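Local coordinates for protein 2,3-bisphosphoglycerate-independent phosphoglycerate mutase (Pyrococcus horikoshii, PDB 2ZKT) that probably catalyses the interconversion of 2-phosphoglycerate and 3-phosphoglycerate in glycolysis, as a metal-binding member of the alkaline phosphatase superfamily, at residues B[319-322]-B[323-327]; B[390-393]-B[394-397]; B[284-287]-B[288-291]; B[236-239]-B[240-244]. All coordinates share one frame; numbering follows the deposited sequence.

Contact 1 of 4, residues B[319-322]-B[323-327]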
ATOM      1  N   LEU B 319      -7.843  -2.705  -3.023  1.00 45.27           N
ATOM      2  CA  LEU B 319      -9.050  -2.112  -2.458  1.00 45.11           C
ATOM      3  C   LEU B 319      -8.785  -1.393  -1.128  1.00 44.05           C
ATOM      4  O   LEU B 319      -9.394  -0.370  -0.823  1.00 45.21           O
ATOM      5  CB  LEU B 319     -10.084  -3.218  -2.264  1.00 45.20           C
ATOM      6  CG  LEU B 319     -10.619  -3.709  -3.615  1.00 45.53           C
ATOM      7  CD1 LEU B 319     -11.437  -4.997  -3.499  1.00 46.85           C
ATOM      8  CD2 LEU B 319     -11.512  -2.680  -4.312  1.00 45.62           C
ATOM      9  N   ILE B 320      -7.877  -1.982  -0.299  1.00 43.17           N
ATOM     10  CA  ILE B 320      -7.538  -1.292   0.946  1.00 42.71           C
ATOM     11  C   ILE B 320      -6.897   0.066   0.644  1.00 45.45           C
ATOM     12  O   ILE B 320      -6.989   1.019   1.414  1.00 44.23           O
ATOM     13  CB  ILE B 320      -6.591  -2.166   1.808  1.00 42.67           C
ATOM     14  CG1 ILE B 320      -7.329  -3.419   2.325  1.00 39.13           C
ATOM     15  CG2 ILE B 320      -6.117  -1.364   3.041  1.00 41.67           C
ATOM     16  CD1 ILE B 320      -6.405  -4.404   3.070  1.00 36.70           C
ATOM     17  N   GLU B 321      -6.213   0.127  -0.525  1.00 46.41           N
ATOM     18  CA  GLU B 321      -5.601   1.392  -0.939  1.00 49.43           C
ATOM     19  C   GLU B 321      -6.661   2.428  -1.339  1.00 49.79           C
ATOM     20  O   GLU B 321      -6.509   3.619  -1.103  1.00 50.67           O
ATOM     21  CB  GLU B 321      -4.633   1.131  -2.113  1.00 50.00           C
ATOM     22  CG  GLU B 321      -3.237   0.676  -1.647  1.00 50.57           C
ATOM     23  CD  GLU B 321      -2.305   0.479  -2.834  1.00 54.13           C
ATOM     24  OE1 GLU B 321      -2.359   1.263  -3.769  1.00 60.03           O
ATOM     25  OE2 GLU B 321      -1.492  -0.438  -2.791  1.00 59.32           O
ATOM     26  N   ARG B 322      -7.752   1.971  -1.953  1.00 50.86           N
ATOM     27  CA  ARG B 322      -8.821   2.893  -2.334  1.00 50.65           C
ATOM     28  C   ARG B 322      -9.435   3.447  -1.039  1.00 50.28           C
ATOM     29  O   ARG B 322      -9.828   4.617  -0.962  1.00 50.93           O
ATOM     30  CB  ARG B 322      -9.875   2.163  -3.189  1.00 49.34           C
ATOM     31  CG  ARG B 322      -9.381   1.880  -4.611  1.00 52.47           C
ATOM     32  CD  ARG B 322     -10.338   1.008  -5.420  1.00 53.00           C
ATOM     33  NE  ARG B 322     -11.710   1.520  -5.405  1.00 56.25           N
ATOM     34  CZ  ARG B 322     -12.756   0.846  -5.887  1.00 58.03           C
ATOM     35  NH1 ARG B 322     -12.574  -0.362  -6.424  1.00 58.51           N
ATOM     36  NH2 ARG B 322     -13.981   1.366  -5.817  1.00 59.70           N
ATOM     37  N   ALA B 323      -9.501   2.598  -0.012  1.00 49.27           N
ATOM     38  CA  ALA B 323     -10.037   3.019   1.277  1.00 48.84           C
ATOM     39  C   ALA B 323      -9.101   4.071   1.887  1.00 48.59           C
ATOM     40  O   ALA B 323      -9.566   5.069   2.456  1.00 49.51           O
ATOM     41  CB  ALA B 323     -10.172   1.800   2.227  1.00 47.09           C
ATOM     42  N   ASP B 324      -7.785   3.864   1.766  1.00 47.55           N
ATOM     43  CA  ASP B 324      -6.851   4.833   2.341  1.00 49.30           C
ATOM     44  C   ASP B 324      -7.070   6.221   1.746  1.00 49.05           C
ATOM     45  O   ASP B 324      -7.055   7.226   2.474  1.00 48.94           O
ATOM     46  CB  ASP B 324      -5.387   4.405   2.137  1.00 48.97           C
ATOM     47  CG  ASP B 324      -4.432   5.113   3.107  1.00 51.17           C
ATOM     48  OD1 ASP B 324      -4.595   4.929   4.339  1.00 54.08           O
ATOM     49  OD2 ASP B 324      -3.522   5.855   2.650  1.00 53.95           O
ATOM     50  N   ARG B 325      -7.285   6.286   0.430  1.00 49.15           N
ATOM     51  CA  ARG B 325      -7.531   7.575  -0.226  1.00 50.42           C
ATOM     52  C   ARG B 325      -8.862   8.143   0.285  1.00 49.75           C
ATOM     53  O   ARG B 325      -8.985   9.349   0.523  1.00 50.44           O
ATOM     54  CB  ARG B 325      -7.577   7.415  -1.754  1.00 50.69           C
ATOM     55  CG  ARG B 325      -6.312   6.792  -2.332  1.00 51.03           C
ATOM     56  CD  ARG B 325      -6.287   6.807  -3.861  1.00 52.93           C
ATOM     57  NE  ARG B 325      -5.275   5.867  -4.357  1.00 61.26           N
ATOM     58  CZ  ARG B 325      -5.548   4.642  -4.815  1.00 60.55           C
ATOM     59  NH1 ARG B 325      -6.807   4.208  -4.855  1.00 62.50           N
ATOM     60  NH2 ARG B 325      -4.559   3.837  -5.205  1.00 62.76           N
ATOM     61  N   MET B 326      -9.852   7.262   0.448  1.00 49.51           N
ATOM     62  CA  MET B 326     -11.163   7.672   0.958  1.00 50.01           C
ATOM     63  C   MET B 326     -10.939   8.322   2.325  1.00 49.84           C
ATOM     64  O   MET B 326     -11.482   9.394   2.615  1.00 49.89           O
ATOM     65  CB  MET B 326     -12.091   6.445   1.093  1.00 49.15           C
ATOM     66  CG  MET B 326     -13.399   6.713   1.827  1.00 48.14           C
ATOM     67  SD  MET B 326     -14.403   5.207   2.072  1.00 51.47           S
ATOM     68  CE  MET B 326     -13.501   4.421   3.519  1.00 45.75           C
ATOM     69  N   ILE B 327     -10.127   7.668   3.163  1.00 49.81           N
ATOM     70  CA  ILE B 327      -9.817   8.183   4.501  1.00 50.40           C
ATOM     71  C   ILE B 327      -9.013   9.480   4.382  1.00 49.92           C
ATOM     72  O   ILE B 327      -9.236  10.427   5.138  1.00 50.23           O
ATOM     73  CB  ILE B 327      -9.012   7.136   5.318  1.00 51.15           C
ATOM     74  CG1 ILE B 327      -9.924   5.934   5.634  1.00 50.83           C
ATOM     75  CG2 ILE B 327      -8.460   7.765   6.610  1.00 51.55           C
ATOM     76  CD1 ILE B 327      -9.200   4.604   5.690  1.00 53.27           C
TER

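Contact 2 of 4, residues B[390-393]-B[394-397]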
ATOM      1  N   ARG B 390      -5.353  -6.330  23.501  1.00 35.25           N
ATOM      2  CA  ARG B 390      -6.333  -7.173  22.816  1.00 35.10           C
ATOM      3  C   ARG B 390      -7.684  -7.011  23.524  1.00 33.87           C
ATOM      4  O   ARG B 390      -7.869  -7.489  24.649  1.00 36.42           O
ATOM      5  CB  ARG B 390      -5.886  -8.640  22.845  1.00 33.71           C
ATOM      6  CG  ARG B 390      -6.851  -9.587  22.147  1.00 38.40           C
ATOM      7  CD  ARG B 390      -6.201 -10.945  21.868  1.00 37.48           C
ATOM      8  NE  ARG B 390      -7.034 -11.768  20.983  1.00 38.88           N
ATOM      9  CZ  ARG B 390      -6.629 -12.893  20.390  1.00 38.36           C
ATOM     10  NH1 ARG B 390      -5.391 -13.356  20.575  1.00 44.18           N
ATOM     11  NH2 ARG B 390      -7.470 -13.560  19.606  1.00 42.15           N
ATOM     12  N   ILE B 391      -8.622  -6.332  22.859  1.00 32.89           N
ATOM     13  CA  ILE B 391      -9.952  -6.075  23.424  1.00 33.38           C
ATOM     14  C   ILE B 391     -11.070  -6.736  22.600  1.00 33.52           C
ATOM     15  O   ILE B 391     -10.796  -7.379  21.572  1.00 33.42           O
ATOM     16  CB  ILE B 391     -10.220  -4.557  23.461  1.00 33.30           C
ATOM     17  CG1 ILE B 391     -10.298  -4.009  22.029  1.00 31.73           C
ATOM     18  CG2 ILE B 391      -9.101  -3.850  24.198  1.00 32.77           C
ATOM     19  CD1 ILE B 391     -10.355  -2.497  21.971  1.00 40.45           C
ATOM     20  N   ARG B 392     -12.317  -6.583  23.054  1.00 33.74           N
ATOM     21  CA  ARG B 392     -13.480  -7.137  22.350  1.00 37.29           C
ATOM     22  C   ARG B 392     -14.056  -6.043  21.444  1.00 39.20           C
ATOM     23  O   ARG B 392     -13.877  -4.838  21.695  1.00 40.62           O
ATOM     24  CB  ARG B 392     -14.589  -7.596  23.331  1.00 35.32           C
ATOM     25  CG  ARG B 392     -14.270  -8.854  24.147  1.00 37.72           C
ATOM     26  CD  ARG B 392     -14.074 -10.089  23.265  1.00 41.59           C
ATOM     27  NE  ARG B 392     -13.347 -11.140  23.986  1.00 42.90           N
ATOM     28  CZ  ARG B 392     -13.912 -12.027  24.805  1.00 45.03           C
ATOM     29  NH1 ARG B 392     -15.230 -12.010  25.004  1.00 44.51           N
ATOM     30  NH2 ARG B 392     -13.154 -12.915  25.446  1.00 44.24           N
ATOM     31  N   GLY B 393     -14.761  -6.477  20.400  1.00 38.56           N
ATOM     32  CA  GLY B 393     -15.359  -5.536  19.471  1.00 37.48           C
ATOM     33  C   GLY B 393     -16.333  -4.599  20.160  1.00 38.16           C
ATOM     34  O   GLY B 393     -16.426  -3.432  19.780  1.00 39.30           O
ATOM     35  N   HIS B 394     -17.051  -5.090  21.175  1.00 36.91           N
ATOM     36  CA  HIS B 394     -18.021  -4.236  21.878  1.00 39.02           C
ATOM     37  C   HIS B 394     -17.370  -3.296  22.916  1.00 40.31           C
ATOM     38  O   HIS B 394     -18.043  -2.600  23.670  1.00 41.03           O
ATOM     39  CB  HIS B 394     -19.162  -5.087  22.503  1.00 37.84           C
ATOM     40  CG  HIS B 394     -18.656  -6.232  23.369  1.00 39.32           C
ATOM     41  ND1 HIS B 394     -18.024  -6.048  24.558  1.00 45.29           N
ATOM     42  CD2 HIS B 394     -18.744  -7.609  23.121  1.00 45.61           C
ATOM     43  CE1 HIS B 394     -17.742  -7.287  25.015  1.00 44.75           C
ATOM     44  NE2 HIS B 394     -18.161  -8.240  24.175  1.00 47.61           N
ATOM     45  N   ASP B 395     -16.022  -3.306  22.968  1.00 39.98           N
ATOM     46  CA  ASP B 395     -15.291  -2.341  23.793  1.00 40.26           C
ATOM     47  C   ASP B 395     -15.024  -1.023  23.049  1.00 39.44           C
ATOM     48  O   ASP B 395     -14.699   0.001  23.640  1.00 38.01           O
ATOM     49  CB  ASP B 395     -13.964  -2.980  24.213  1.00 42.51           C
ATOM     50  CG  ASP B 395     -14.233  -4.065  25.251  1.00 45.52           C
ATOM     51  OD1 ASP B 395     -15.005  -3.796  26.175  1.00 49.39           O
ATOM     52  OD2 ASP B 395     -13.680  -5.156  25.124  1.00 49.40           O
ATOM     53  N   ILE B 396     -15.112  -1.111  21.702  1.00 39.07           N
ATOM     54  CA  ILE B 396     -14.667   0.002  20.855  1.00 38.56           C
ATOM     55  C   ILE B 396     -15.523   1.266  21.029  1.00 39.57           C
ATOM     56  O   ILE B 396     -15.026   2.379  21.175  1.00 39.44           O
ATOM     57  CB  ILE B 396     -14.730  -0.467  19.394  1.00 40.74           C
ATOM     58  CG1 ILE B 396     -13.696  -1.566  19.139  1.00 36.82           C
ATOM     59  CG2 ILE B 396     -14.395   0.710  18.447  1.00 35.20           C
ATOM     60  CD1 ILE B 396     -13.729  -2.062  17.689  1.00 36.20           C
ATOM     61  N   VAL B 397     -16.851   1.143  21.010  1.00 40.34           N
ATOM     62  CA  VAL B 397     -17.702   2.314  21.156  1.00 39.54           C
ATOM     63  C   VAL B 397     -17.515   2.961  22.535  1.00 39.81           C
ATOM     64  O   VAL B 397     -17.344   4.184  22.634  1.00 40.26           O
ATOM     65  CB  VAL B 397     -19.196   1.944  20.898  1.00 40.51           C
ATOM     66  CG1 VAL B 397     -20.123   3.075  21.366  1.00 35.97           C
ATOM     67  CG2 VAL B 397     -19.398   1.682  19.389  1.00 38.34           C
TER
HETATM   68  O   HOH W   1     -18.123  -1.322  20.086  1.00 43.76           O

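Contact 3 of 4, residues B[284-287]-B[288-291]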
ATOM      1  N   ALA B 284     -17.048   9.183   1.543  1.00 48.58           N
ATOM      2  CA  ALA B 284     -16.257  10.094   2.364  1.00 49.57           C
ATOM      3  C   ALA B 284     -16.891  11.477   2.330  1.00 50.52           C
ATOM      4  O   ALA B 284     -17.052  12.126   3.367  1.00 50.55           O
ATOM      5  CB  ALA B 284     -14.825  10.159   1.843  1.00 48.33           C
ATOM      6  N   LYS B 285     -17.250  11.919   1.124  1.00 51.25           N
ATOM      7  CA  LYS B 285     -17.873  13.225   0.935  1.00 51.30           C
ATOM      8  C   LYS B 285     -19.091  13.318   1.864  1.00 49.88           C
ATOM      9  O   LYS B 285     -19.241  14.293   2.618  1.00 48.48           O
ATOM     10  CB  LYS B 285     -18.282  13.388  -0.540  1.00 52.45           C
ATOM     11  CG  LYS B 285     -18.694  14.800  -0.958  1.00 58.35           C
ATOM     12  CD  LYS B 285     -20.139  15.116  -0.572  1.00 63.61           C
ATOM     13  CE  LYS B 285     -20.603  16.447  -1.171  1.00 66.52           C
ATOM     14  NZ  LYS B 285     -19.819  17.609  -0.657  1.00 68.43           N
ATOM     15  N   LYS B 286     -19.936  12.286   1.827  1.00 49.41           N
ATOM     16  CA  LYS B 286     -21.137  12.247   2.662  1.00 50.09           C
ATOM     17  C   LYS B 286     -20.832  12.179   4.171  1.00 50.93           C
ATOM     18  O   LYS B 286     -21.490  12.864   4.973  1.00 51.39           O
ATOM     19  CB  LYS B 286     -22.030  11.057   2.259  1.00 50.10           C
ATOM     20  CG  LYS B 286     -23.379  11.023   2.975  1.00 51.68           C
ATOM     21  CD  LYS B 286     -24.169  12.304   2.716  1.00 53.87           C
ATOM     22  CE  LYS B 286     -25.429  12.373   3.568  1.00 58.37           C
ATOM     23  NZ  LYS B 286     -26.134  13.688   3.400  1.00 58.19           N
ATOM     24  N   ALA B 287     -19.850  11.350   4.555  1.00 50.63           N
ATOM     25  CA  ALA B 287     -19.466  11.205   5.967  1.00 50.53           C
ATOM     26  C   ALA B 287     -19.132  12.573   6.556  1.00 49.89           C
ATOM     27  O   ALA B 287     -19.587  12.922   7.656  1.00 49.07           O
ATOM     28  CB  ALA B 287     -18.255  10.277   6.096  1.00 49.43           C
ATOM     29  N   VAL B 288     -18.335  13.344   5.814  1.00 50.73           N
ATOM     30  CA  VAL B 288     -17.944  14.690   6.234  1.00 51.80           C
ATOM     31  C   VAL B 288     -19.176  15.591   6.412  1.00 52.68           C
ATOM     32  O   VAL B 288     -19.246  16.380   7.364  1.00 53.70           O
ATOM     33  CB  VAL B 288     -17.001  15.342   5.204  1.00 52.04           C
ATOM     34  CG1 VAL B 288     -16.559  16.723   5.702  1.00 54.11           C
ATOM     35  CG2 VAL B 288     -15.796  14.442   4.966  1.00 51.13           C
ATOM     36  N   GLU B 289     -20.138  15.479   5.489  1.00 52.94           N
ATOM     37  CA  GLU B 289     -21.368  16.274   5.566  1.00 55.40           C
ATOM     38  C   GLU B 289     -22.114  15.950   6.860  1.00 54.02           C
ATOM     39  O   GLU B 289     -22.436  16.846   7.646  1.00 53.95           O
ATOM     40  CB  GLU B 289     -22.303  15.971   4.382  1.00 55.58           C
ATOM     41  CG  GLU B 289     -21.925  16.604   3.044  1.00 57.06           C
ATOM     42  CD  GLU B 289     -22.972  16.331   1.965  1.00 60.30           C
ATOM     43  OE1 GLU B 289     -24.145  16.746   2.144  1.00 64.41           O
ATOM     44  OE2 GLU B 289     -22.628  15.693   0.939  1.00 67.66           O
ATOM     45  N   LEU B 290     -22.386  14.656   7.067  1.00 54.07           N
ATOM     46  CA  LEU B 290     -23.106  14.179   8.254  1.00 54.42           C
ATOM     47  C   LEU B 290     -22.464  14.576   9.589  1.00 54.09           C
ATOM     48  O   LEU B 290     -23.169  14.799  10.573  1.00 55.47           O
ATOM     49  CB  LEU B 290     -23.270  12.653   8.196  1.00 53.39           C
ATOM     50  CG  LEU B 290     -24.112  12.130   7.022  1.00 55.71           C
ATOM     51  CD1 LEU B 290     -23.954  10.613   6.923  1.00 53.47           C
ATOM     52  CD2 LEU B 290     -25.585  12.531   7.204  1.00 48.63           C
ATOM     53  N   LEU B 291     -21.134  14.662   9.629  1.00 54.62           N
ATOM     54  CA  LEU B 291     -20.468  15.044  10.873  1.00 54.81           C
ATOM     55  C   LEU B 291     -20.955  16.415  11.339  1.00 55.76           C
ATOM     56  O   LEU B 291     -20.951  16.710  12.537  1.00 54.71           O
ATOM     57  CB  LEU B 291     -18.938  15.053  10.690  1.00 54.30           C
ATOM     58  CG  LEU B 291     -18.232  13.695  10.904  1.00 54.97           C
ATOM     59  CD1 LEU B 291     -16.778  13.781  10.453  1.00 51.98           C
ATOM     60  CD2 LEU B 291     -18.298  13.309  12.381  1.00 53.27           C
TER

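Contact 4 of 4, residues B[236-239]-B[240-244]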
ATOM      1  N   MET B 236     -31.604  -0.894  24.986  1.00 61.81           N
ATOM      2  CA  MET B 236     -32.067   0.351  24.389  1.00 61.88           C
ATOM      3  C   MET B 236     -31.264   0.646  23.123  1.00 59.62           C
ATOM      4  O   MET B 236     -30.225   0.026  22.871  1.00 58.58           O
ATOM      5  CB  MET B 236     -31.912   1.500  25.394  1.00 62.34           C
ATOM      6  CG  MET B 236     -30.501   1.687  25.929  1.00 64.12           C
ATOM      7  SD  MET B 236     -30.442   2.947  27.229  1.00 65.41           S
ATOM      8  CE  MET B 236     -30.801   1.934  28.671  1.00 69.44           C
ATOM      9  N   LYS B 237     -31.743   1.598  22.328  1.00 57.25           N
ATOM     10  CA  LYS B 237     -31.059   1.951  21.091  1.00 55.78           C
ATOM     11  C   LYS B 237     -29.754   2.728  21.358  1.00 53.70           C
ATOM     12  O   LYS B 237     -29.544   3.280  22.449  1.00 50.71           O
ATOM     13  CB  LYS B 237     -32.006   2.762  20.191  1.00 56.76           C
ATOM     14  CG  LYS B 237     -33.461   2.272  20.258  1.00 60.82           C
ATOM     15  CD  LYS B 237     -34.240   2.544  18.970  1.00 64.66           C
ATOM     16  CE  LYS B 237     -33.895   1.520  17.887  1.00 66.35           C
ATOM     17  NZ  LYS B 237     -34.651   1.740  16.610  1.00 67.40           N
ATOM     18  N   PHE B 238     -28.881   2.740  20.349  1.00 50.78           N
ATOM     19  CA  PHE B 238     -27.585   3.421  20.415  1.00 50.92           C
ATOM     20  C   PHE B 238     -27.773   4.896  20.807  1.00 50.81           C
ATOM     21  O   PHE B 238     -27.168   5.386  21.770  1.00 50.35           O
ATOM     22  CB  PHE B 238     -26.902   3.330  19.039  1.00 50.15           C
ATOM     23  CG  PHE B 238     -25.435   3.689  19.046  1.00 49.19           C
ATOM     24  CD1 PHE B 238     -24.469   2.716  19.311  1.00 49.50           C
ATOM     25  CD2 PHE B 238     -25.023   4.990  18.753  1.00 48.32           C
ATOM     26  CE1 PHE B 238     -23.109   3.026  19.281  1.00 48.07           C
ATOM     27  CE2 PHE B 238     -23.664   5.320  18.719  1.00 46.57           C
ATOM     28  CZ  PHE B 238     -22.699   4.329  18.983  1.00 46.19           C
ATOM     29  N   THR B 239     -28.626   5.587  20.044  1.00 51.20           N
ATOM     30  CA  THR B 239     -28.930   7.007  20.252  1.00 50.47           C
ATOM     31  C   THR B 239     -29.287   7.346  21.694  1.00 51.17           C
ATOM     32  O   THR B 239     -28.758   8.311  22.257  1.00 50.52           O
ATOM     33  CB  THR B 239     -30.106   7.465  19.346  1.00 49.37           C
ATOM     34  OG1 THR B 239     -31.176   6.507  19.441  1.00 50.34           O
ATOM     35  CG2 THR B 239     -29.653   7.594  17.881  1.00 48.44           C
ATOM     36  N   GLU B 240     -30.180   6.561  22.302  1.00 52.53           N
ATOM     37  CA  GLU B 240     -30.572   6.847  23.679  1.00 55.42           C
ATOM     38  C   GLU B 240     -29.515   6.389  24.673  1.00 53.17           C
ATOM     39  O   GLU B 240     -29.243   7.072  25.668  1.00 52.53           O
ATOM     40  CB  GLU B 240     -31.935   6.210  24.011  1.00 54.84           C
ATOM     41  CG  GLU B 240     -32.004   4.698  23.886  1.00 60.07           C
ATOM     42  CD  GLU B 240     -33.384   4.150  24.251  1.00 62.35           C
ATOM     43  OE1 GLU B 240     -33.843   4.413  25.391  1.00 70.01           O
ATOM     44  OE2 GLU B 240     -34.009   3.459  23.403  1.00 69.09           O
ATOM     45  N   GLN B 241     -28.899   5.244  24.391  1.00 53.24           N
ATOM     46  CA  GLN B 241     -27.875   4.698  25.278  1.00 53.04           C
ATOM     47  C   GLN B 241     -26.764   5.728  25.539  1.00 50.77           C
ATOM     48  O   GLN B 241     -26.398   5.987  26.687  1.00 49.92           O
ATOM     49  CB  GLN B 241     -27.292   3.424  24.655  1.00 53.05           C
ATOM     50  CG  GLN B 241     -26.250   2.715  25.500  1.00 55.35           C
ATOM     51  CD  GLN B 241     -25.737   1.444  24.826  1.00 57.69           C
ATOM     52  OE1 GLN B 241     -24.799   0.802  25.312  1.00 65.14           O
ATOM     53  NE2 GLN B 241     -26.354   1.074  23.700  1.00 59.34           N
ATOM     54  N   TRP B 242     -26.260   6.335  24.466  1.00 50.29           N
ATOM     55  CA  TRP B 242     -25.180   7.314  24.573  1.00 48.84           C
ATOM     56  C   TRP B 242     -25.635   8.773  24.448  1.00 49.52           C
ATOM     57  O   TRP B 242     -24.814   9.691  24.538  1.00 49.19           O
ATOM     58  CB  TRP B 242     -24.105   7.010  23.510  1.00 47.53           C
ATOM     59  CG  TRP B 242     -23.558   5.601  23.601  1.00 47.04           C
ATOM     60  CD1 TRP B 242     -23.895   4.527  22.812  1.00 45.16           C
ATOM     61  CD2 TRP B 242     -22.598   5.108  24.558  1.00 44.70           C
ATOM     62  NE1 TRP B 242     -23.209   3.402  23.218  1.00 45.14           N
ATOM     63  CE2 TRP B 242     -22.406   3.729  24.286  1.00 44.50           C
ATOM     64  CE3 TRP B 242     -21.884   5.700  25.616  1.00 46.80           C
ATOM     65  CZ2 TRP B 242     -21.523   2.924  25.039  1.00 46.66           C
ATOM     66  CZ3 TRP B 242     -21.004   4.905  26.366  1.00 44.25           C
ATOM     67  CH2 TRP B 242     -20.834   3.531  26.069  1.00 44.66           C
ATOM     68  N   LYS B 243     -26.937   8.982  24.234  1.00 50.21           N
ATOM     69  CA  LYS B 243     -27.501  10.339  24.115  1.00 50.44           C
ATOM     70  C   LYS B 243     -26.816  11.134  23.001  1.00 50.52           C
ATOM     71  O   LYS B 243     -26.248  12.211  23.234  1.00 50.86           O
ATOM     72  CB  LYS B 243     -27.358  11.088  25.444  1.00 50.78           C
ATOM     73  CG  LYS B 243     -27.937  10.323  26.635  1.00 55.56           C
ATOM     74  CD  LYS B 243     -27.653  11.044  27.943  1.00 62.29           C
ATOM     75  CE  LYS B 243     -28.190  10.258  29.132  1.00 65.26           C
ATOM     76  NZ  LYS B 243     -27.879  10.934  30.424  1.00 69.76           N
ATOM     77  N   VAL B 244     -26.890  10.598  21.787  1.00 49.45           N
ATOM     78  CA  VAL B 244     -26.275  11.233  20.632  1.00 48.91           C
ATOM     79  C   VAL B 244     -27.145  11.048  19.386  1.00 49.38           C
ATOM     80  O   VAL B 244     -28.076  10.216  19.367  1.00 50.32           O
ATOM     81  CB  VAL B 244     -24.887  10.588  20.316  1.00 49.02           C
ATOM     82  CG1 VAL B 244     -23.932  10.755  21.501  1.00 51.65           C
ATOM     83  CG2 VAL B 244     -25.075   9.103  19.973  1.00 43.66           C
TER

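Contact 1 of 4, residues B[319-322]-B[323-327]
Glu321 and Arg325 face each other one turn apart on helix 313-331, an i to i+4 pairing on a helix of the metalloenzyme domain. Four backbone bonds define that turn: Ala323, Asp324, Arg325 and Met326 donate to the carbonyls of Leu319, Ile320, Glu321 and Arg322, with Asp324 N to Ile320 O at 3.0 Å and Arg325 N to Glu321 O at 3.2 Å. The ionic pair above them is loose. Glu321 OE1 lies 3.7 Å from Arg325 NH2, a long salt bridge, and the carboxylate and guanidinium planes are turned 75° from each other, so the two groups do not meet flat with paired bonds. The Arg325 chain is extended from CG to NE, and the turn at chi4 (100°) sets the guanidinium with Glu321 O 3.7 Å above one face, offset toward the rim. At the edge of the same group, NH1 touches Arg322 CG at 3.5 Å. Arg322 itself bends at chi3 (52°) and sends its guanidinium elsewhere, to Glu280 in a salt bridge and to the carbonyl of Tyr276. Glu321 OE2 is bonded to the backbone N of Asn33, and both Asp324 oxygens take backbone N-H groups at the start of helix 35-43, from Asn36 and Met37. Leu319 and Ile320 pack on helix 303-309, which carries the zinc ligands Asp305 and His309. The polar ends of Glu321, Arg322 and Asp324 are therefore spent mainly on neighbouring segments, and the Glu321-Arg325 bridge probably adds only modest electrostatic attraction to a turn already fixed by its backbone.

Contact 2 of 4, residues B[390-393]-B[394-397]
Asp395 folds back on Arg392 in a type I beta turn that carries the chain from strand 391-392, at an edge of the mixed sheet, into helix 396-403. The i to i+3 bond Asp395 N to Arg392 O (2.9 Å) closes the turn, and the helical backbone angles of Gly393 with the near-zero psi of His394 make it type I. Along the Asp395 side chain, CB comes first and lies 3.1 Å from Arg392 O. Next, CG stands anti to the carbonyl carbon (chi1 -72°), beside the backbone N, which brings OD2 to Arg392 N. At this tip, OD2 accepts the backbone N-H of Arg392 at 2.9 Å through its anti lone pair, and it also brushes Arg392 CB at 3.2 Å and, more loosely, Ile391 CB. The aspartate thus grips both the carbonyl and the N-H of Arg392, its amide donating and its carboxylate accepting. With alanine in its place, the Arg392 N-H would probably lose this acceptor, and the start of the turn would be freer to shift. The His394 ring also meets Arg392, whose CB lies over one ring face in a CH-pi contact, 3.8 Å from the centroid and 19° off the normal. Ile391 and Ile396 both reach Leu363 of strand 361-366, while His394 and Ile396 touch helix 60-67, whose first residue, Ser60, is a zinc ligand. A second turn bond joins Ile396 N to Gly393 O. Beside it a water links Gly393 O (2.7 Å) and Val397 N (2.9 Å), accepting from the latter.

Contact 3 of 4, residues B[284-287]-B[288-291]
Lys285 and Lys286 both carry CG anti to the backbone N (chi1 -168° and -174°) but bend oppositely at chi2, and Glu289, with CG beside its own N (chi1 -77°), extends its carboxylate between their ends. Glu289 OE2 lies 3.8 Å from Lys285 NZ, and OE1 lies 3.9 Å from Lys286 NZ. Both salt bridges are long, one oxygen to each amine. OE2 also lies 3.0 Å from Lys285 CE, doubtfully close, so the amine is only loosely engaged. Lys286 and Glu289 cross at nearly a right angle, whereas Lys286 runs obliquely over Leu290, its CE 3.6 Å from Leu290 CD2. The aliphatic part of this lysine also packs on Tyr267 and Val249, beside Leu290. A serine in place of Lys286 would probably leave Glu289 OE1 without its amine and uncover the flank of Leu290. Beneath the side chains the backbone bonds are regular: Leu290 N to Lys286 O, 2.9 Å, is nearly straight. Ala284 and Val288 meet helix 313-331, while Leu290 rests on strands 246-249 and 265-267. A charged i to i+3 and i to i+4 network over one side and small or aliphatic residues on the others mark an amphipathic helix packed against the sheet of an alpha/beta domain.

Contact 4 of 4, residues B[236-239]-B[240-244]
Glu240 OE2 accepts the backbone N-H of Lys237, the N-cap just before the short helix 238-242, at 3.1 Å, as in one half of a capping box, the donor standing above the carboxylate plane. Its CG sits between the backbone N and carbonyl carbon (chi1 60°), which turns the acid back toward Met236 and Lys237. Gln241 N and Trp242 N then bond to the carbonyls of Lys237 and Phe238. The far end is a Schellman motif: Lys243 takes positive phi, Val244 N reaches Thr239 O at 3.0 Å on a lone pair, and Lys243 N makes a weak 3.3 Å bond to Glu240 O. Among aromatic contacts, Trp242 presents its edge to the face of Phe238, CD1 standing 3.8 Å above the ring centre, with planes at 54°. Val244 CG2 packs 4.2 Å from Phe238 CE2; separately, Met236 SD comes 3.7 Å from Gln241 CA. Elsewhere Phe238 meets Phe264 and Phe296, and the amine of Lys243 pairs with Glu408. The negative charge of Glu240 beside the N-terminus is likely to suit the helix dipole, while the Schellman bonds satisfy carbonyls that the ending helix would otherwise leave without donors.

The four contacts form two touching pairs within one metalloenzyme domain. Contacts 1 and 3 lie on neighbouring helices, their centres 16 Å apart, and meet where Met326 O comes 3.5 Å from Ala284 CB. Contacts 2 and 4, with centres 18 Å apart, join through Val397, whose CG1 lies 3.6 Å from both Trp242 NE1 and Phe238 CE1. Between the pairs there is no touch: contacts 3 and 4 come within about 10 Å at their nearest atoms, and contacts 1 and 4 within about 18 Å. Relative to the two-zinc site, the Leu319 side chain in contact 1 is about 12 Å from a zinc ion, and Gly393 in contact 2 about 13 Å; neither supplies a metal ligand.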